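Local coordinates for putative amino acid binding protein (Streptococcus mutans, PDB 4C0R) that binds glutathione, here held as its oxidized disulfide, and probably delivers it to the cystine ABC importer TcyBC for uptake into the cell, at residues G11-F16 with G66-S71; S83-S88 with K189-F194; A87-V92 with E163-E168. All blocks are in the same frame, centred on the assembly; numbering follows the deposited sequence.

Contact 1. Residues G11-F16 with G66-S71. With GDS (oxidized glutathione disulfide), chain C.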
loop_
_atom_site.group_PDB
_atom_site.type_symbol
_atom_site.label_atom_id
_atom_site.label_comp_id
_atom_site.label_asym_id
_atom_site.label_seq_id
_atom_site.Cartn_x
_atom_site.Cartn_y
_atom_site.Cartn_z
ATOM N N GLY A 11 3.110 -8.064 -4.495
ATOM C CA GLY A 11 4.381 -7.990 -5.170
ATOM C C GLY A 11 4.337 -7.230 -6.487
ATOM O O GLY A 11 5.276 -7.359 -7.311
ATOM N N THR A 12 3.330 -6.358 -6.648
ATOM C CA THR A 12 3.228 -5.491 -7.817
ATOM C C THR A 12 3.056 -4.027 -7.495
ATOM O O THR A 12 2.444 -3.256 -8.265
ATOM C CB THR A 12 2.083 -5.919 -8.733
ATOM O OG1 THR A 12 0.857 -5.808 -8.010
ATOM C CG2 THR A 12 2.324 -7.396 -9.188
ATOM N N THR A 13 3.592 -3.611 -6.354
ATOM C CA THR A 13 3.444 -2.260 -5.856
ATOM C C THR A 13 4.798 -1.667 -5.446
ATOM O O THR A 13 5.085 -1.523 -4.247
ATOM C CB THR A 13 2.425 -2.223 -4.694
ATOM O OG1 THR A 13 1.240 -2.976 -5.059
ATOM C CG2 THR A 13 2.016 -0.817 -4.326
ATOM N N ASN A 14 5.590 -1.359 -6.433
ATOM C CA ASN A 14 6.904 -0.779 -6.185
ATOM C C ASN A 14 6.708 0.574 -5.521
ATOM O O ASN A 14 5.886 1.336 -5.981
ATOM C CB ASN A 14 7.579 -0.659 -7.554
ATOM C CG ASN A 14 8.921 -0.020 -7.567
ATOM O OD1 ASN A 14 9.589 0.231 -6.579
ATOM N ND2 ASN A 14 9.337 0.307 -8.796
ATOM N N PRO A 15 7.444 0.889 -4.437
ATOM C CA PRO A 15 8.568 0.184 -3.821
ATOM C C PRO A 15 8.251 -0.548 -2.530
ATOM O O PRO A 15 9.142 -0.921 -1.807
ATOM C CB PRO A 15 9.516 1.307 -3.512
ATOM C CG PRO A 15 8.589 2.411 -3.088
ATOM C CD PRO A 15 7.380 2.297 -3.968
ATOM N N PHE A 16 6.971 -0.806 -2.260
ATOM C CA PHE A 16 6.587 -1.514 -1.048
ATOM C C PHE A 16 6.768 -3.007 -1.167
ATOM O O PHE A 16 7.215 -3.672 -0.249
ATOM C CB PHE A 16 5.133 -1.160 -0.596
ATOM C CG PHE A 16 5.080 0.151 0.155
ATOM C CD1 PHE A 16 5.047 1.373 -0.547
ATOM C CD2 PHE A 16 5.138 0.192 1.530
ATOM C CE1 PHE A 16 5.076 2.521 0.132
ATOM C CE2 PHE A 16 5.175 1.365 2.192
ATOM C CZ PHE A 16 5.151 2.516 1.512
ATOM N N GLY A 66 -0.224 -10.208 6.307
ATOM C CA GLY A 66 -0.431 -9.583 5.016
ATOM C C GLY A 66 0.367 -8.290 4.981
ATOM O O GLY A 66 0.427 -7.560 5.970
ATOM N N ALA A 67 0.988 -8.010 3.850
ATOM C CA ALA A 67 1.816 -6.797 3.704
ATOM C C ALA A 67 1.835 -6.411 2.264
ATOM O O ALA A 67 2.265 -7.195 1.432
ATOM C CB ALA A 67 3.195 -7.038 4.156
ATOM N N ASN A 68 1.323 -5.240 1.966
ATOM C CA ASN A 68 1.351 -4.659 0.633
ATOM C C ASN A 68 0.809 -3.218 0.693
ATOM O O ASN A 68 -0.255 -2.928 0.166
ATOM C CB ASN A 68 0.511 -5.501 -0.358
ATOM C CG ASN A 68 0.949 -5.313 -1.793
ATOM O OD1 ASN A 68 1.624 -6.172 -2.395
ATOM N ND2 ASN A 68 0.613 -4.174 -2.347
ATOM N N ASN A 69 1.527 -2.307 1.313
ATOM C CA ASN A 69 1.090 -0.886 1.370
ATOM C C ASN A 69 -0.364 -0.790 1.905
ATOM O O ASN A 69 -1.178 -0.025 1.382
ATOM C CB ASN A 69 1.199 -0.299 -0.025
ATOM C CG ASN A 69 0.846 1.181 -0.138
ATOM O OD1 ASN A 69 1.261 2.009 0.666
ATOM N ND2 ASN A 69 0.096 1.507 -1.181
ATOM N N ILE A 70 -0.655 -1.556 2.951
ATOM C CA ILE A 70 -2.036 -1.691 3.419
ATOM C C ILE A 70 -2.434 -0.646 4.428
ATOM O O ILE A 70 -1.799 -0.500 5.451
ATOM C CB ILE A 70 -2.235 -3.071 4.038
ATOM C CG1 ILE A 70 -2.048 -4.160 2.980
ATOM C CG2 ILE A 70 -3.617 -3.253 4.687
ATOM C CD1 ILE A 70 -1.937 -5.625 3.569
ATOM N N SER A 71 -3.499 0.085 4.132
ATOM C CA SER A 71 -4.051 1.104 4.993
ATOM C C SER A 71 -4.940 0.510 6.093
ATOM O O SER A 71 -5.435 -0.594 5.974
ATOM C CB SER A 71 -4.984 2.020 4.168
ATOM O OG SER A 71 -4.290 2.677 3.137
HETATM C CD1 GDS C . -5.367 -7.098 -8.698
HETATM N N2 GDS C . -4.631 -5.989 -9.319
HETATM C CA2 GDS C . -3.241 -5.959 -9.045
HETATM C C2 GDS C . -2.319 -6.774 -9.882
HETATM O O2 GDS C . -1.202 -7.124 -9.445
HETATM C CB2 GDS C . -2.618 -5.186 -7.946
HETATM S SG2 GDS C . -3.760 -4.118 -7.098
HETATM N N3 GDS C . -2.769 -7.140 -11.208
HETATM C CA3 GDS C . -1.940 -8.016 -12.035
HETATM C C3 GDS C . -2.664 -9.359 -11.969
HETATM O OE3 GDS C . -2.718 -10.123 -12.983
HETATM O OE4 GDS C . -3.243 -9.755 -10.916
HETATM N N4 GDS C . -3.219 -1.208 -5.770
HETATM C CA4 GDS C . -3.352 -0.467 -7.002
HETATM C C4 GDS C . -4.719 0.111 -7.113
HETATM O OE5 GDS C . -5.446 0.296 -6.088
HETATM O OE6 GDS C . -5.094 0.466 -8.265
HETATM C C5 GDS C . -1.998 -1.911 -5.525
HETATM O O5 GDS C . -1.077 -1.841 -6.337
HETATM C CA5 GDS C . -2.022 -2.736 -4.318
HETATM N N5 GDS C . -2.701 -2.266 -3.183
HETATM C CB5 GDS C . -2.061 -4.204 -4.590
HETATM S SG5 GDS C . -3.729 -4.656 -5.140
HETATM C CA6 GDS C . -4.355 1.078 -0.286
HETATM C C6 GDS C . -5.182 0.066 0.491
HETATM O OE7 GDS C . -6.229 -0.393 -0.041
HETATM O OE8 GDS C . -4.825 -0.319 1.630
HETATM N N6 GDS C . -3.341 1.620 0.638
HETATM C CB6 GDS C . -3.744 0.463 -1.493
HETATM C CG6 GDS C . -3.154 -0.916 -1.125
HETATM C CD6 GDS C . -2.242 -1.320 -2.265
HETATM O O6 GDS C . -1.091 -0.899 -2.448
#

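Contact 2. Residues S83-S88 with K189-F194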
loop_
_atom_site.group_PDB
_atom_site.type_symbol
_atom_site.label_atom_id
_atom_site.label_comp_id
_atom_site.label_asym_id
_atom_site.label_seq_id
_atom_site.Cartn_x
_atom_site.Cartn_y
_atom_site.Cartn_z
ATOM N N SER A 83 -0.587 -4.270 12.945
ATOM C CA SER A 83 0.624 -3.877 13.634
ATOM C C SER A 83 0.612 -2.368 13.920
ATOM O O SER A 83 -0.293 -1.654 13.499
ATOM C CB SER A 83 1.842 -4.179 12.772
ATOM O OG SER A 83 1.901 -3.322 11.660
ATOM N N ASN A 84 1.647 -1.906 14.608
ATOM C CA ASN A 84 1.904 -0.491 14.652
ATOM C C ASN A 84 2.285 -0.064 13.236
ATOM O O ASN A 84 2.688 -0.880 12.388
ATOM C CB ASN A 84 2.986 -0.215 15.667
ATOM C CG ASN A 84 2.473 -0.457 17.095
ATOM O OD1 ASN A 84 1.266 -0.307 17.375
ATOM N ND2 ASN A 84 3.361 -0.866 17.957
ATOM N N PRO A 85 2.072 1.208 12.944
ATOM C CA PRO A 85 2.285 1.641 11.571
ATOM C C PRO A 85 3.763 1.563 11.204
ATOM O O PRO A 85 4.640 1.712 12.074
ATOM C CB PRO A 85 1.801 3.111 11.575
ATOM C CG PRO A 85 1.939 3.513 12.968
ATOM C CD PRO A 85 1.663 2.310 13.834
ATOM N N THR A 86 4.013 1.333 9.921
ATOM C CA THR A 86 5.391 1.256 9.432
ATOM C C THR A 86 5.810 2.397 8.501
ATOM O O THR A 86 7.004 2.644 8.297
ATOM C CB THR A 86 5.615 -0.064 8.714
ATOM O OG1 THR A 86 4.811 -0.066 7.545
ATOM C CG2 THR A 86 5.314 -1.248 9.618
ATOM N N ALA A 87 4.878 3.152 7.959
ATOM C CA ALA A 87 5.201 4.250 7.067
ATOM C C ALA A 87 3.986 5.135 6.944
ATOM O O ALA A 87 2.869 4.713 7.249
ATOM C CB ALA A 87 5.584 3.728 5.673
ATOM N N SER A 88 4.216 6.366 6.517
ATOM C CA SER A 88 3.206 7.349 6.217
ATOM C C SER A 88 3.263 7.684 4.740
ATOM O O SER A 88 4.323 8.070 4.218
ATOM C CB SER A 88 3.388 8.585 7.112
ATOM O OG SER A 88 2.272 9.456 6.940
ATOM N N LYS A 189 -4.254 10.322 9.419
ATOM C CA LYS A 189 -2.856 10.085 9.040
ATOM C C LYS A 189 -2.798 8.863 8.116
ATOM O O LYS A 189 -3.373 7.796 8.422
ATOM C CB LYS A 189 -1.980 9.849 10.263
ATOM C CG LYS A 189 -1.949 11.061 11.167
ATOM C CD LYS A 189 -1.048 10.870 12.354
ATOM C CE LYS A 189 -1.119 12.114 13.252
ATOM N NZ LYS A 189 -0.064 11.990 14.293
ATOM N N PRO A 190 -2.066 8.990 7.005
ATOM C CA PRO A 190 -2.133 7.982 5.930
ATOM C C PRO A 190 -1.132 6.837 6.144
ATOM O O PRO A 190 -0.262 6.600 5.321
ATOM C CB PRO A 190 -1.763 8.800 4.687
ATOM C CG PRO A 190 -0.875 9.851 5.219
ATOM C CD PRO A 190 -1.393 10.214 6.561
ATOM N N TYR A 191 -1.278 6.150 7.252
ATOM C CA TYR A 191 -0.327 5.155 7.634
ATOM C C TYR A 191 -0.547 3.849 6.886
ATOM O O TYR A 191 -1.664 3.549 6.430
ATOM C CB TYR A 191 -0.380 4.920 9.130
ATOM C CG TYR A 191 0.138 6.047 10.028
ATOM C CD1 TYR A 191 0.990 6.982 9.556
ATOM C CD2 TYR A 191 -0.190 6.072 11.371
ATOM C CE1 TYR A 191 1.502 7.993 10.408
ATOM C CE2 TYR A 191 0.340 7.015 12.214
ATOM C CZ TYR A 191 1.193 7.954 11.719
ATOM O OH TYR A 191 1.736 8.930 12.580
ATOM N N VAL A 192 0.501 3.049 6.801
ATOM C CA VAL A 192 0.341 1.703 6.286
ATOM C C VAL A 192 0.946 0.734 7.306
ATOM O O VAL A 192 1.733 1.158 8.208
ATOM C CB VAL A 192 0.894 1.542 4.955
ATOM C CG1 VAL A 192 0.039 2.365 3.899
ATOM C CG2 VAL A 192 2.342 1.902 4.972
ATOM N N TYR A 193 0.560 -0.534 7.220
ATOM C CA TYR A 193 0.709 -1.466 8.336
ATOM C C TYR A 193 0.889 -2.877 7.856
ATOM O O TYR A 193 0.480 -3.165 6.715
ATOM C CB TYR A 193 -0.642 -1.542 9.073
ATOM C CG TYR A 193 -1.144 -0.254 9.657
ATOM C CD1 TYR A 193 -1.873 0.673 8.901
ATOM C CD2 TYR A 193 -0.878 0.036 10.968
ATOM C CE1 TYR A 193 -2.337 1.870 9.469
ATOM C CE2 TYR A 193 -1.296 1.236 11.537
ATOM C CZ TYR A 193 -2.049 2.125 10.811
ATOM O OH TYR A 193 -2.475 3.295 11.410
ATOM N N PHE A 194 1.374 -3.746 8.714
ATOM C CA PHE A 194 1.181 -5.184 8.551
ATOM C C PHE A 194 -0.174 -5.534 9.120
ATOM O O PHE A 194 -0.613 -4.933 10.108
ATOM C CB PHE A 194 2.216 -5.976 9.324
ATOM C CG PHE A 194 3.622 -5.818 8.790
ATOM C CD1 PHE A 194 3.975 -6.359 7.562
ATOM C CD2 PHE A 194 4.586 -5.129 9.517
ATOM C CE1 PHE A 194 5.267 -6.224 7.074
ATOM C CE2 PHE A 194 5.897 -5.010 9.019
ATOM C CZ PHE A 194 6.215 -5.561 7.820
#

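Contact 3. Residues A87-V92 with E163-E168. With GDS (oxidized glutathione disulfide), chain C.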
loop_
_atom_site.group_PDB
_atom_site.type_symbol
_atom_site.label_atom_id
_atom_site.label_comp_id
_atom_site.label_asym_id
_atom_site.label_seq_id
_atom_site.Cartn_x
_atom_site.Cartn_y
_atom_site.Cartn_z
ATOM N N ALA A 87 4.878 3.152 7.959
ATOM C CA ALA A 87 5.201 4.250 7.067
ATOM C C ALA A 87 3.986 5.135 6.944
ATOM O O ALA A 87 2.869 4.713 7.249
ATOM C CB ALA A 87 5.584 3.728 5.673
ATOM N N SER A 88 4.216 6.366 6.517
ATOM C CA SER A 88 3.206 7.349 6.217
ATOM C C SER A 88 3.263 7.684 4.740
ATOM O O SER A 88 4.323 8.070 4.218
ATOM C CB SER A 88 3.388 8.585 7.112
ATOM O OG SER A 88 2.272 9.456 6.940
ATOM N N ASN A 89 2.142 7.579 4.041
ATOM C CA ASN A 89 2.131 7.584 2.599
ATOM C C ASN A 89 0.870 8.239 2.069
ATOM O O ASN A 89 -0.160 7.585 1.824
ATOM C CB ASN A 89 2.207 6.153 2.138
ATOM C CG ASN A 89 2.563 5.986 0.694
ATOM O OD1 ASN A 89 2.799 6.954 -0.016
ATOM N ND2 ASN A 89 2.644 4.734 0.256
ATOM N N PRO A 90 0.899 9.584 1.890
ATOM C CA PRO A 90 -0.335 10.251 1.555
ATOM C C PRO A 90 -0.747 10.081 0.111
ATOM O O PRO A 90 0.035 9.674 -0.732
ATOM C CB PRO A 90 -0.017 11.728 1.855
ATOM C CG PRO A 90 1.375 11.864 1.576
ATOM C CD PRO A 90 2.022 10.523 2.018
ATOM N N LEU A 91 -2.019 10.372 -0.171
ATOM C CA LEU A 91 -2.524 10.182 -1.500
ATOM C C LEU A 91 -2.211 11.325 -2.422
ATOM O O LEU A 91 -2.138 12.506 -2.015
ATOM C CB LEU A 91 -4.050 10.000 -1.512
ATOM C CG LEU A 91 -4.525 8.722 -0.893
ATOM C CD1 LEU A 91 -6.060 8.766 -0.859
ATOM C CD2 LEU A 91 -4.039 7.557 -1.699
ATOM N N VAL A 92 -2.096 10.972 -3.685
ATOM C CA VAL A 92 -1.998 11.944 -4.783
ATOM C C VAL A 92 -2.945 11.575 -5.946
ATOM O O VAL A 92 -3.404 10.447 -6.089
ATOM C CB VAL A 92 -0.587 12.084 -5.356
ATOM C CG1 VAL A 92 0.330 12.578 -4.325
ATOM C CG2 VAL A 92 -0.087 10.726 -5.967
ATOM N N GLU A 163 -1.354 6.214 -3.520
ATOM C CA GLU A 163 -0.305 6.733 -2.619
ATOM C C GLU A 163 0.864 7.368 -3.396
ATOM O O GLU A 163 1.275 6.869 -4.423
ATOM C CB GLU A 163 0.221 5.603 -1.738
ATOM C CG GLU A 163 -0.663 5.234 -0.552
ATOM C CD GLU A 163 -1.891 4.416 -0.822
ATOM O OE1 GLU A 163 -2.043 3.831 -1.908
ATOM O OE2 GLU A 163 -2.688 4.386 0.106
ATOM N N LYS A 164 1.383 8.463 -2.843
ATOM C CA LYS A 164 2.441 9.239 -3.426
ATOM C C LYS A 164 3.715 8.459 -3.669
ATOM O O LYS A 164 4.313 8.621 -4.695
ATOM C CB LYS A 164 2.761 10.409 -2.486
ATOM C CG LYS A 164 3.667 11.453 -3.078
ATOM C CD LYS A 164 3.567 12.737 -2.270
ATOM C CE LYS A 164 4.236 13.884 -3.027
ATOM N NZ LYS A 164 4.166 15.109 -2.226
ATOM N N ILE A 165 4.158 7.659 -2.706
ATOM C CA ILE A 165 5.462 7.037 -2.828
ATOM C C ILE A 165 5.505 6.127 -4.081
ATOM O O ILE A 165 6.428 6.227 -4.914
ATOM C CB ILE A 165 5.830 6.284 -1.560
ATOM C CG1 ILE A 165 6.050 7.218 -0.362
ATOM C CG2 ILE A 165 7.115 5.450 -1.809
ATOM C CD1 ILE A 165 6.100 6.551 0.966
ATOM N N SER A 166 4.492 5.287 -4.288
ATOM C CA SER A 166 4.480 4.460 -5.479
ATOM C C SER A 166 4.250 5.272 -6.746
ATOM O O SER A 166 4.865 5.025 -7.754
ATOM C CB SER A 166 3.438 3.344 -5.411
ATOM O OG SER A 166 3.841 2.332 -4.522
ATOM N N ALA A 167 3.343 6.252 -6.673
ATOM C CA ALA A 167 3.086 7.068 -7.864
ATOM C C ALA A 167 4.374 7.709 -8.370
ATOM O O ALA A 167 4.684 7.655 -9.561
ATOM C CB ALA A 167 2.045 8.121 -7.579
ATOM N N GLU A 168 5.081 8.364 -7.471
ATOM C CA GLU A 168 6.301 9.084 -7.818
ATOM C C GLU A 168 7.376 8.121 -8.293
ATOM O O GLU A 168 8.079 8.373 -9.283
ATOM C CB GLU A 168 6.762 9.972 -6.666
ATOM C CG GLU A 168 5.806 11.133 -6.413
ATOM C CD GLU A 168 6.346 12.157 -5.468
ATOM O OE1 GLU A 168 7.080 11.809 -4.522
ATOM O OE2 GLU A 168 5.984 13.329 -5.680
HETATM C CD1 GDS C . -5.367 -7.098 -8.698
HETATM N N2 GDS C . -4.631 -5.989 -9.319
HETATM C CA2 GDS C . -3.241 -5.959 -9.045
HETATM C C2 GDS C . -2.319 -6.774 -9.882
HETATM O O2 GDS C . -1.202 -7.124 -9.445
HETATM C CB2 GDS C . -2.618 -5.186 -7.946
HETATM S SG2 GDS C . -3.760 -4.118 -7.098
HETATM N N3 GDS C . -2.769 -7.140 -11.208
HETATM C CA3 GDS C . -1.940 -8.016 -12.035
HETATM C C3 GDS C . -2.664 -9.359 -11.969
HETATM O OE3 GDS C . -2.718 -10.123 -12.983
HETATM O OE4 GDS C . -3.243 -9.755 -10.916
HETATM N N4 GDS C . -3.219 -1.208 -5.770
HETATM C CA4 GDS C . -3.352 -0.467 -7.002
HETATM C C4 GDS C . -4.719 0.111 -7.113
HETATM O OE5 GDS C . -5.446 0.296 -6.088
HETATM O OE6 GDS C . -5.094 0.466 -8.265
HETATM C C5 GDS C . -1.998 -1.911 -5.525
HETATM O O5 GDS C . -1.077 -1.841 -6.337
HETATM C CA5 GDS C . -2.022 -2.736 -4.318
HETATM N N5 GDS C . -2.701 -2.266 -3.183
HETATM C CB5 GDS C . -2.061 -4.204 -4.590
HETATM S SG5 GDS C . -3.729 -4.656 -5.140
HETATM C CA6 GDS C . -4.355 1.078 -0.286
HETATM C C6 GDS C . -5.182 0.066 0.491
HETATM O OE7 GDS C . -6.229 -0.393 -0.041
HETATM O OE8 GDS C . -4.825 -0.319 1.630
HETATM N N6 GDS C . -3.341 1.620 0.638
HETATM C CB6 GDS C . -3.744 0.463 -1.493
HETATM C CG6 GDS C . -3.154 -0.916 -1.125
HETATM C CD6 GDS C . -2.242 -1.320 -2.265
HETATM O O6 GDS C . -1.091 -0.899 -2.448
HETATM O O HOH W 1 2.697 3.326 -2.274
HETATM O O HOH W 2 -2.483 6.175 2.060
#

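Contact 1. Residues G11-F16 with G66-S71
In this family 3 solute-binding protein, segment 66-71 lies on strand 65-71, which turns a corner at Asn-68 and Asn-69 and there meets the loop 11-16 at the glutathione disulfide pocket. Asn-68 carries its CG anti to the backbone N, which sends the amide across to the loop. Asn-68 OD1 accepts the N-H of Gly-11, 3.2 Å from Gly-11 N, the donor lying nearly along the C=O axis, and the same oxygen also takes the backbone N-H of Val-10. The other half of the amide, Asn-68 ND2, gives a hydrogen to Thr-13 OG1 at 3.0 Å, with the hydroxyl oxygen in the amide plane. Since this oxygen accepts there, its own proton can go on to the ligand: Thr-13 OG1 bonds to GDS O5 at 2.9 Å, so Asn-68 is a second-shell residue that orients a first-shell hydroxyl. Beside it, Thr-12 OG1 donates to GDS O2.

Asn-69 follows, with CG again anti to the backbone N. Asn-69 ND2 donates to GDS O6 at 3.0 Å, while Asn-69 OD1 sits over the centre of one face of the Phe-16 ring, 3.8 Å above the plane, the amide and ring planes being 32° apart. The same OD1 has a weak bond from Asn-89 ND2, so both ends of the amide have partners and its rotation is defined. The backbone oxygen of Asn-69 receives the ligand amino group N6. Ser-71 meets the glutamyl end with two atoms: OG accepts from N6, and the backbone N-H points almost straight, at 178°, to GDS OE8, 2.9 Å from Ser-71 N.

Contact 2. Residues S83-S88 with K189-F194
Two antiparallel neighbours of the main mixed sheet, strands 81-96 and 191-196, meet here in the periplasmic-binding-protein-like fold. Regular pairing is confined to one end: Ala-87 and Val-192 form a hydrogen-bonded pair, in which Val-192 N reaches Ala-87 O at 2.9 Å, and Ser-88 and Tyr-191 form the adjoining non-hydrogen-bonded pair. The same carbonyl of Ala-87 also receives a CA-H...O contact from Tyr-191. Further back, segment 83-88 is less regular but stays tied to its partner. Thr-86 N donates to Val-192 O nearly along the C=O axis, and at the far end Ser-83 N gives an almost straight bond (176°) to Phe-194 O.

The two pairs place their side chains on different faces of the sheet. On the face of Ser-88 and Tyr-191, the tyrosine ring has Ser-88 CB at its edge, in plane, and Lys-189 CB over the centre of one ring face; its hydroxyl is hydrogen-bonded to Asp-238, in the C-terminal segment. On the other, Ala-87 CB rests on Val-192 CG2. Pro-85 lies alongside both Tyr-191 and Tyr-193, pointing the same way, and Pro-85 CB touches both rings, at Tyr-191 CD2 and Tyr-193 CE2, each at 3.6 Å. The Thr-86 and Phe-194 side chains cross at about a right angle, with Thr-86 CG2 3.9 Å from Phe-194 CE2. The Phe-194 side chain also touches Val-31 and Ala-32 of helix 27-36.

Ser-83 replaces a backbone group in the pairing. With its hydroxyl in the crowded position between N and the carbonyl carbon (chi1 70°), Ser-83 OG accepts from Phe-194 N at 3.0 Å and donates to Asn-84 O at 2.7 Å.

Contact 3. Residues A87-V92 with E163-E168
Glu-163 stands where strand 160-163 gives way to helix 164-173, and its side chain runs past Asn-89 to the ligand. Its backbone forms an antiparallel, non-hydrogen-bonded pair with Leu-91. Glu-163 CB lies against the amide of Asn-89, 3.3 Å from Asn-89 ND2. Glu-163 CG, anti to the carbonyl carbon, continues past the same residue and comes within 3.4 Å of Asn-89 O. A bend at chi2 (77°) then turns the carboxylate, whose plane is 56° from that of the asparagine amide, while CD has Leu-91 CD2 beside it, the two side chains pointing the same way. At the tip, Glu-163 OE2 accepts from GDS N6 at 2.9 Å; this amino group is probably protonated, since it also donates to Asn-69 O and Ser-71 OG. A water bridges OE2 to Asn-89 O, and OE1 has a weak bond from Asn-69 ND2. With the amino group so near, the carboxylate is probably ionised.

Asn-89 is also the link to the helix start. Its CG is anti to the backbone N, and Asn-89 OD1 accepts from Ile-165 N at 3.1 Å on a lone pair in the carbonyl plane. ND2 gives a hydrogen to a second water, which bonds to Ser-166 OG. At the next residue, Pro-90 O takes the N-H of Lys-164, 2.8 Å from Lys-164 N and nearly along the C=O axis. Val-92 closes the contact from the strand: Val-92 CG2 meets Ala-167 CB at 3.7 Å, and CG1 lies on the aliphatic chain of Lys-164, whose NZ goes on to a salt bridge with Asp-183. The site is thus a helix N-terminus with Glu-163 at its N-cap, beside the ligand of this two-lobed binding-protein fold.

In the fold
Contacts 1 and 2 are buried, while contact 3 is only partly so, and all three reach the same mixed sheet. Contact 2 is chiefly backbone pairing with apolar and aromatic cover, whereas contacts 1 and 3 both touch the glutathione disulfide and rely on side-chain amides, hydroxyls and a carboxylate. Contacts 2 and 3 share Ala-87 and Ser-88 and use successive parts of strand 81-96, first against strand 191-196, then against the end of strand 160-163 and the start of helix 164-173. Contact 1 joins both: Ile-70 O meets Tyr-193 N of contact 2, and Asn-14 O meets Ser-166 OG of contact 3. Pro-190 O and Asn-89 N tie contact 2 to contact 3.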